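Local coordinates for erythrocyte binding antigen 140 (Plasmodium falciparum, PDB 4GF2), which probably binds a receptor on the host red-cell surface through its paired Duffy binding domains during erythrocyte invasion by the parasite, at residues A[350-354]-A[416-420]; A[421-427]-A[441-445]. The protein carries 3 engineered substitutions. All blocks are in the same frame, centred on the assembly; numbering follows the deposited sequence.

Both interactions belong to the second of the chain's two Duffy binding domains, and their centres lie about 13 Å apart. They follow each other along the helix at 415-427. Its first turn meets the loop 350-354 in interaction 1. Its later turns meet the helix at 435-457 in interaction 2. Along the chain, interaction 1 closes before interaction 2 opens: one joins parts 62 residues apart, the other only 14. The two also touch, since Thr-353 O packs against Asn-423 ND2 at 2.6 Å. Residues from both contacts lean on the helices at 361-382 and 388-407. One short helix is thus tied to a loop and to another helix of the same helical domain.

Interaction 1 of 2, residues A[350-354]-A[416-420]; sequences LGRTY and YGKKM
Tyr-416 meets four residues of the loop 350-354: Leu-350, Gly-351, Thr-353 and Tyr-354. Its CB lies 4.0 Å from Leu-350 CD1. The edge of its ring faces Thr-353 OG1. The side chains of Tyr-354 and Tyr-416 lie side by side, pointing the same way, and their rings meet edge to edge, with Tyr-354 CD2 4.0 Å from Tyr-416 CE1. This is an edge contact, not a stack. The carbonyl of Tyr-416 takes the one hydrogen bond between the segments: Thr-353 OG1 donates to Tyr-416 O at 3.0 Å. The hydroxyl lies in the carbonyl plane on a lone pair, with a C=O...donor angle of 115°. At Gly-417 the helix backbone comes close to the loop, and Leu-350 CD1 sits 3.6 Å from Gly-417 N. Lys-419 lays its aliphatic chain against the loop. Its CD is 3.4 Å from Tyr-354 CB, while the amine end turns away through a bend at chi4. Met-420 meets the methyl branch of Thr-353. Its chain bends at chi2 (59°), which brings SD to 3.5 Å from Thr-353 CG2, and the two side chains cross at about a right angle. The helices at 361-382 and 388-407 also pack on Met-420.

Thr-353 therefore uses both branches, the hydroxyl for the helix backbone and the methyl for sulfur. Tyr-416 O also accepts the helical bond from Met-420 N. One carbonyl thus serves two donors, and the loop is pinned to the first turn without breaking that helical bond.

Interaction 2 of 2, residues A[421-427]-A[441-445]; sequences EENLNKV and FREKW
Leu-424 and Arg-442 carry a contact between two nearly perpendicular helices of the second Duffy binding domain, an apolar patch with a polar border. The segments 421-427 and 441-445 cross at 93°, with their axes 10.3 Å apart. Leu-424 points into the neighbouring helix. Its CD1 lies over the face of the Trp-445 indole, in a CH-pi contact 3.9 Å from the centroid of the five-membered ring and 6° off the normal. With CG anti to the backbone N, the branched end is carried toward the indole, where both methyls touch Trp-445. The second methyl, CD2, also packs on Arg-442 CG at 3.8 Å. Phe-441 adds its CE2, 3.9 Å from Leu-424 CD1, and Val-427 CG1 approaches the edge of the phenyl ring. Tyr-364 of the helix at 361-382 meets the indole edge-to-face and also touches Leu-424.

The polar border is built on Arg-442, whose chain bends at chi3. Its NH1 donates to Asn-425 OD1 at 3.0 Å, nearly straight at 164°, and the oxygen lies in the guanidinium plane. Glu-421 OE2 instead sits above one face of that group, 3.4 Å from Arg-442 NH2. This is a salt bridge of charges alone, as no N-H points at the oxygen. Glu-421 OE1 pairs with Lys-413, and Arg-442 NH2 also bonds to Lys-407 O. Arg-442 thus links this helix pair to the end of the helix at 388-407. The pair is a near-perpendicular helix crossing, with a leucine set against an indole, inside the mainly helical second Duffy binding domain.

Interaction 1 of 2, residues A[350-354]-A[416-420]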
loop_
_atom_site.group_PDB
_atom_site.type_symbol
_atom_site.label_atom_id
_atom_site.label_comp_id
_atom_site.label_asym_id
_atom_site.label_seq_id
_atom_site.Cartn_x
_atom_site.Cartn_y
_atom_site.Cartn_z
ATOM N N LEU A 350 4.779 9.000 16.612
ATOM C CA LEU A 350 4.896 7.756 15.866
ATOM C C LEU A 350 3.549 7.051 15.732
ATOM O O LEU A 350 3.397 6.130 14.938
ATOM C CB LEU A 350 5.897 6.829 16.554
ATOM C CG LEU A 350 7.332 7.355 16.627
ATOM C CD1 LEU A 350 8.198 6.395 17.421
ATOM C CD2 LEU A 350 7.905 7.567 15.232
ATOM N N GLY A 351 2.567 7.486 16.512
ATOM C CA GLY A 351 1.246 6.890 16.458
ATOM C C GLY A 351 1.234 5.453 16.937
ATOM O O GLY A 351 2.185 4.976 17.556
ATOM N N ARG A 352 0.147 4.759 16.623
ATOM C CA ARG A 352 -0.088 3.411 17.113
ATOM C C ARG A 352 0.700 2.406 16.285
ATOM O O ARG A 352 0.136 1.673 15.471
ATOM C CB ARG A 352 -1.583 3.107 17.054
ATOM C CG ARG A 352 -2.428 4.191 17.702
ATOM C CD ARG A 352 -3.894 4.066 17.350
ATOM N NE ARG A 352 -4.607 5.319 17.588
ATOM C CZ ARG A 352 -4.996 5.749 18.785
ATOM N NH1 ARG A 352 -4.743 5.034 19.875
ATOM N NH2 ARG A 352 -5.639 6.903 18.894
ATOM N N THR A 353 2.012 2.382 16.502
ATOM C CA THR A 353 2.908 1.530 15.726
ATOM C C THR A 353 2.709 0.049 16.043
ATOM O O THR A 353 3.075 -0.815 15.248
ATOM C CB THR A 353 4.382 1.902 15.976
ATOM O OG1 THR A 353 4.680 1.783 17.371
ATOM C CG2 THR A 353 4.660 3.328 15.524
ATOM N N TYR A 354 2.123 -0.241 17.201
ATOM C CA TYR A 354 1.893 -1.621 17.619
ATOM C C TYR A 354 0.810 -2.307 16.789
ATOM O O TYR A 354 0.576 -3.508 16.943
ATOM C CB TYR A 354 1.519 -1.678 19.106
ATOM C CG TYR A 354 0.313 -0.836 19.475
ATOM C CD1 TYR A 354 -0.976 -1.353 19.400
ATOM C CD2 TYR A 354 0.468 0.477 19.903
ATOM C CE1 TYR A 354 -2.076 -0.581 19.738
ATOM C CE2 TYR A 354 -0.623 1.255 20.237
ATOM C CZ TYR A 354 -1.891 0.723 20.156
ATOM O OH TYR A 354 -2.970 1.505 20.493
ATOM N N TYR A 416 7.601 2.570 21.303
ATOM C CA TYR A 416 6.961 2.792 20.009
ATOM C C TYR A 416 7.953 2.779 18.857
ATOM O O TYR A 416 7.647 2.278 17.773
ATOM C CB TYR A 416 6.155 4.088 20.025
ATOM C CG TYR A 416 5.013 4.031 21.002
ATOM C CD1 TYR A 416 3.820 3.404 20.673
ATOM C CD2 TYR A 416 5.136 4.584 22.267
ATOM C CE1 TYR A 416 2.773 3.346 21.581
ATOM C CE2 TYR A 416 4.107 4.528 23.172
ATOM C CZ TYR A 416 2.928 3.907 22.830
ATOM O OH TYR A 416 1.908 3.868 23.747
ATOM N N GLY A 417 9.144 3.314 19.093
ATOM C CA GLY A 417 10.219 3.207 18.123
ATOM C C GLY A 417 10.528 1.755 17.793
ATOM O O GLY A 417 10.545 1.370 16.628
ATOM N N LYS A 418 10.765 0.949 18.826
ATOM C CA LYS A 418 11.082 -0.467 18.653
ATOM C C LYS A 418 10.047 -1.185 17.803
ATOM O O LYS A 418 10.389 -1.926 16.882
ATOM C CB LYS A 418 11.168 -1.171 20.005
ATOM C CG LYS A 418 12.561 -1.298 20.578
ATOM C CD LYS A 418 12.941 -2.763 20.750
ATOM C CE LYS A 418 13.968 -2.952 21.855
ATOM N NZ LYS A 418 14.347 -4.383 22.027
ATOM N N LYS A 419 8.777 -0.977 18.124
ATOM C CA LYS A 419 7.706 -1.636 17.386
ATOM C C LYS A 419 7.660 -1.173 15.938
ATOM O O LYS A 419 7.268 -1.928 15.052
ATOM C CB LYS A 419 6.359 -1.418 18.073
ATOM C CG LYS A 419 6.248 -2.213 19.356
ATOM C CD LYS A 419 4.819 -2.368 19.816
ATOM C CE LYS A 419 4.731 -3.301 21.010
ATOM N NZ LYS A 419 5.301 -4.648 20.730
ATOM N N MET A 420 8.073 0.066 15.700
ATOM C CA MET A 420 8.144 0.581 14.345
ATOM C C MET A 420 9.195 -0.210 13.571
ATOM O O MET A 420 8.968 -0.629 12.433
ATOM C CB MET A 420 8.493 2.069 14.365
ATOM C CG MET A 420 8.216 2.784 13.062
ATOM S SD MET A 420 6.480 2.677 12.592
ATOM C CE MET A 420 6.524 3.401 10.955
#

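Interaction 2 of 2, residues A[421-427]-A[441-445]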
loop_
_atom_site.group_PDB
_atom_site.type_symbol
_atom_site.label_atom_id
_atom_site.label_comp_id
_atom_site.label_asym_id
_atom_site.label_seq_id
_atom_site.Cartn_x
_atom_site.Cartn_y
_atom_site.Cartn_z
ATOM N N GLU A 421 10.340 -0.427 14.207
ATOM C CA GLU A 421 11.442 -1.150 13.592
ATOM C C GLU A 421 11.071 -2.605 13.344
ATOM O O GLU A 421 11.289 -3.141 12.256
ATOM C CB GLU A 421 12.670 -1.084 14.499
ATOM C CG GLU A 421 13.862 -1.860 13.989
ATOM C CD GLU A 421 14.997 -1.890 14.990
ATOM O OE1 GLU A 421 14.944 -1.114 15.965
ATOM O OE2 GLU A 421 15.939 -2.691 14.803
ATOM N N GLU A 422 10.516 -3.243 14.365
ATOM C CA GLU A 422 10.179 -4.656 14.288
ATOM C C GLU A 422 9.073 -4.905 13.271
ATOM O O GLU A 422 9.036 -5.947 12.624
ATOM C CB GLU A 422 9.765 -5.166 15.666
ATOM C CG GLU A 422 10.896 -5.133 16.684
ATOM C CD GLU A 422 10.425 -5.455 18.092
ATOM O OE1 GLU A 422 9.215 -5.286 18.365
ATOM O OE2 GLU A 422 11.261 -5.879 18.921
ATOM N N ASN A 423 8.177 -3.939 13.114
ATOM C CA ASN A 423 7.079 -4.108 12.178
ATOM C C ASN A 423 7.517 -3.929 10.732
ATOM O O ASN A 423 6.842 -4.386 9.813
ATOM C CB ASN A 423 5.921 -3.183 12.536
ATOM C CG ASN A 423 5.101 -3.726 13.681
ATOM O OD1 ASN A 423 5.065 -4.935 13.899
ATOM N ND2 ASN A 423 4.445 -2.849 14.417
ATOM N N LEU A 424 8.657 -3.279 10.534
ATOM C CA LEU A 424 9.267 -3.226 9.213
ATOM C C LEU A 424 9.970 -4.546 8.924
ATOM O O LEU A 424 9.997 -5.009 7.782
ATOM C CB LEU A 424 10.256 -2.071 9.113
ATOM C CG LEU A 424 10.937 -1.945 7.750
ATOM C CD1 LEU A 424 9.913 -1.996 6.626
ATOM C CD2 LEU A 424 11.726 -0.653 7.686
ATOM N N ASN A 425 10.538 -5.153 9.963
ATOM C CA ASN A 425 11.093 -6.492 9.838
ATOM C C ASN A 425 10.009 -7.463 9.395
ATOM O O ASN A 425 10.256 -8.347 8.579
ATOM C CB ASN A 425 11.706 -6.959 11.157
ATOM C CG ASN A 425 12.974 -6.205 11.515
ATOM O OD1 ASN A 425 13.572 -5.528 10.678
ATOM N ND2 ASN A 425 13.398 -6.331 12.766
ATOM N N LYS A 426 8.801 -7.286 9.924
ATOM C CA LYS A 426 7.674 -8.128 9.538
ATOM C C LYS A 426 7.339 -7.962 8.060
ATOM O O LYS A 426 7.025 -8.935 7.377
ATOM C CB LYS A 426 6.444 -7.816 10.391
ATOM C CG LYS A 426 6.562 -8.278 11.828
ATOM C CD LYS A 426 5.258 -8.090 12.581
ATOM C CE LYS A 426 5.392 -8.529 14.031
ATOM N NZ LYS A 426 4.107 -8.417 14.779
ATOM N N VAL A 427 7.402 -6.732 7.564
ATOM C CA VAL A 427 7.191 -6.487 6.141
ATOM C C VAL A 427 8.166 -7.327 5.326
ATOM O O VAL A 427 7.819 -7.843 4.260
ATOM C CB VAL A 427 7.374 -5.006 5.784
ATOM C CG1 VAL A 427 7.384 -4.819 4.273
ATOM C CG2 VAL A 427 6.275 -4.172 6.424
ATOM N N PHE A 441 17.984 -4.765 5.024
ATOM C CA PHE A 441 16.677 -4.586 4.409
ATOM C C PHE A 441 16.079 -3.244 4.809
ATOM O O PHE A 441 15.670 -2.454 3.959
ATOM C CB PHE A 441 15.724 -5.708 4.809
ATOM C CG PHE A 441 14.319 -5.499 4.327
ATOM C CD1 PHE A 441 13.916 -5.982 3.093
ATOM C CD2 PHE A 441 13.403 -4.807 5.099
ATOM C CE1 PHE A 441 12.622 -5.788 2.645
ATOM C CE2 PHE A 441 12.106 -4.608 4.657
ATOM C CZ PHE A 441 11.717 -5.098 3.428
ATOM N N ARG A 442 16.027 -2.989 6.108
ATOM C CA ARG A 442 15.482 -1.735 6.607
ATOM C C ARG A 442 16.235 -0.555 5.993
ATOM O O ARG A 442 15.626 0.404 5.522
ATOM C CB ARG A 442 15.555 -1.686 8.133
ATOM C CG ARG A 442 14.668 -2.712 8.832
ATOM C CD ARG A 442 14.544 -2.412 10.319
ATOM N NE ARG A 442 15.855 -2.196 10.927
ATOM C CZ ARG A 442 16.618 -3.154 11.439
ATOM N NH1 ARG A 442 16.212 -4.420 11.438
ATOM N NH2 ARG A 442 17.798 -2.845 11.957
ATOM N N GLU A 443 17.561 -0.642 5.983
ATOM C CA GLU A 443 18.387 0.432 5.445
ATOM C C GLU A 443 18.035 0.712 3.986
ATOM O O GLU A 443 17.908 1.868 3.582
ATOM C CB GLU A 443 19.872 0.093 5.590
ATOM C CG GLU A 443 20.377 0.181 7.026
ATOM C CD GLU A 443 21.863 -0.108 7.149
ATOM O OE1 GLU A 443 22.479 -0.521 6.146
ATOM O OE2 GLU A 443 22.415 0.080 8.254
ATOM N N LYS A 444 17.863 -0.347 3.200
ATOM C CA LYS A 444 17.477 -0.196 1.801
ATOM C C LYS A 444 16.060 0.354 1.688
ATOM O O LYS A 444 15.761 1.150 0.798
ATOM C CB LYS A 444 17.578 -1.532 1.065
ATOM C CG LYS A 444 19.004 -1.999 0.827
ATOM C CD LYS A 444 19.030 -3.347 0.123
ATOM C CE LYS A 444 20.450 -3.791 -0.189
ATOM N NZ LYS A 444 20.473 -5.119 -0.859
ATOM N N TRP A 445 15.188 -0.069 2.596
ATOM C CA TRP A 445 13.802 0.367 2.565
ATOM C C TRP A 445 13.712 1.865 2.820
ATOM O O TRP A 445 12.945 2.570 2.163
ATOM C CB TRP A 445 12.980 -0.392 3.605
ATOM C CG TRP A 445 11.512 -0.192 3.444
ATOM C CD1 TRP A 445 10.661 -0.956 2.706
ATOM C CD2 TRP A 445 10.719 0.845 4.028
ATOM N NE1 TRP A 445 9.383 -0.463 2.797
ATOM C CE2 TRP A 445 9.391 0.645 3.604
ATOM C CE3 TRP A 445 11.001 1.925 4.869
ATOM C CZ2 TRP A 445 8.348 1.483 3.988
ATOM C CZ3 TRP A 445 9.963 2.756 5.252
ATOM C CH2 TRP A 445 8.653 2.530 4.811
#